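PDB 2PRX: thioesterase superfamily protein from Shewanella loihica, which probably hydrolyses thioesters, as other members of the HotDog-fold thioesterase superfamily do. Local coordinates for residues L65-C68 against H69-S73. Residues are numbered along the deposited sequence; the frame is centred on the assembly and turned at random. Where two conformers were deposited one is given.
Sequences LIDC and HGTGS
His69 N donates to Leu65 O at 2.9 Å, and the same i to i+4 bonding joins Gly70 to Ile66, Thr71 to Asp67 and Gly72 to Cys68, which identifies a continuous alpha-helix. It is the middle of helix 59-78, the long central helix of the hotdog fold, around which the antiparallel sheet wraps. Asp67 and Thr71, one turn apart, lie side by side and point the same way. In one of two conformers of Thr71, OG1 lies beside its own backbone N (chi1 -71°) and makes a weak, doubtful bond to Asp67 O at 3.2 Å, next to the backbone bond from Thr71 N (3.0 Å, N-H...O 149°). In that conformer OD1 of Asp67 stays 3.7 Å from Thr71 OG1; OD1 is hydrogen-bonded to Thr97 OG1 on strand 95-104, which ties this side of the helix to the sheet. Ile66 packs on Leu100 and Ile102 of that strand, while Leu65 and His69 rest on Leu116 of strand 114-122. Cys68 packs against Tyr58 of the second subunit. The imidazole of His69 is held by ND1 to Ser33 OG, and CB of His69 sits 3.2 Å from Leu65 O. Ser73 OG lies 3.6 Å above the centre of that ring, and bonds to His69 O at 2.6 Å, approaching from the face of the carbonyl plane opposite Ser73 N.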
loop_
_atom_site.group_PDB
_atom_site.type_symbol
_atom_site.label_atom_id
_atom_site.label_comp_id
_atom_site.label_asym_id
_atom_site.label_seq_id
_atom_site.Cartn_x
_atom_site.Cartn_y
_atom_site.Cartn_z
ATOM N N LEU A 65 6.601 -1.429 0.935
ATOM C CA LEU A 65 8.049 -1.198 0.686
ATOM C C LEU A 65 8.251 -0.021 -0.230
ATOM O O LEU A 65 9.255 0.733 -0.173
ATOM C CB LEU A 65 8.680 -2.473 0.133
ATOM C CG LEU A 65 8.584 -3.723 1.027
ATOM C CD1 LEU A 65 8.939 -4.974 0.250
ATOM C CD2 LEU A 65 9.485 -3.567 2.243
ATOM N N ILE A 66 7.346 0.273 -1.150
ATOM C CA ILE A 66 7.531 1.473 -1.970
ATOM C C ILE A 66 7.414 2.745 -1.134
ATOM O O ILE A 66 8.177 3.709 -1.277
ATOM C CB ILE A 66 6.518 1.494 -3.124
ATOM C CG1 ILE A 66 6.902 0.568 -4.282
ATOM C CG2 ILE A 66 6.278 2.912 -3.580
ATOM C CD1 ILE A 66 5.693 0.132 -5.085
ATOM N N ASP A 67 6.438 2.735 -0.235
ATOM C CA ASP A 67 6.186 3.839 0.681
ATOM C C ASP A 67 7.400 4.161 1.536
ATOM O O ASP A 67 7.807 5.310 1.676
ATOM C CB ASP A 67 5.010 3.470 1.576
ATOM C CG ASP A 67 4.567 4.508 2.576
ATOM O OD1 ASP A 67 5.170 5.589 2.655
ATOM O OD2 ASP A 67 3.569 4.215 3.283
ATOM N N CYS A 68 7.981 3.126 2.155
ATOM C CA CYS A 68 9.076 3.486 3.075
ATOM C C CYS A 68 10.324 3.748 2.251
ATOM O O CYS A 68 11.176 4.553 2.640
ATOM C CB CYS A 68 9.255 2.412 4.144
ATOM S SG CYS A 68 7.863 2.235 5.299
ATOM N N HIS A 69 10.479 3.094 1.100
ATOM C CA HIS A 69 11.687 3.432 0.320
ATOM C C HIS A 69 11.567 4.845 -0.227
ATOM O O HIS A 69 12.550 5.584 -0.305
ATOM C CB HIS A 69 11.891 2.409 -0.790
ATOM C CG HIS A 69 13.047 2.724 -1.703
ATOM N ND1 HIS A 69 14.359 2.722 -1.262
ATOM C CD2 HIS A 69 13.085 3.037 -3.008
ATOM C CE1 HIS A 69 15.141 3.029 -2.287
ATOM N NE2 HIS A 69 14.406 3.226 -3.365
ATOM N N GLY A 70 10.353 5.228 -0.610
ATOM C CA GLY A 70 10.056 6.500 -1.248
ATOM C C GLY A 70 10.210 7.671 -0.299
ATOM O O GLY A 70 10.630 8.782 -0.633
ATOM N N THR A 71 9.836 7.398 0.953
ATOM C CA THR A 71 9.966 8.378 2.018
ATOM C C THR A 71 11.440 8.448 2.406
ATOM O O THR A 71 11.963 9.538 2.590
ATOM C CB THR A 71 9.104 8.040 3.239
ATOM O OG1 THR A 71 7.720 8.247 2.927
ATOM C CG2 THR A 71 9.436 8.975 4.393
ATOM N N GLY A 72 12.044 7.261 2.511
ATOM C CA GLY A 72 13.481 7.217 2.794
ATOM C C GLY A 72 14.195 8.055 1.736
ATOM O O GLY A 72 14.953 8.982 2.036
ATOM N N SER A 73 13.922 7.723 0.478
ATOM C CA SER A 73 14.465 8.467 -0.645
ATOM C C SER A 73 14.210 9.966 -0.511
ATOM O O SER A 73 15.102 10.762 -0.802
ATOM C CB SER A 73 13.860 8.011 -1.975
ATOM O OG SER A 73 14.012 6.625 -2.180
#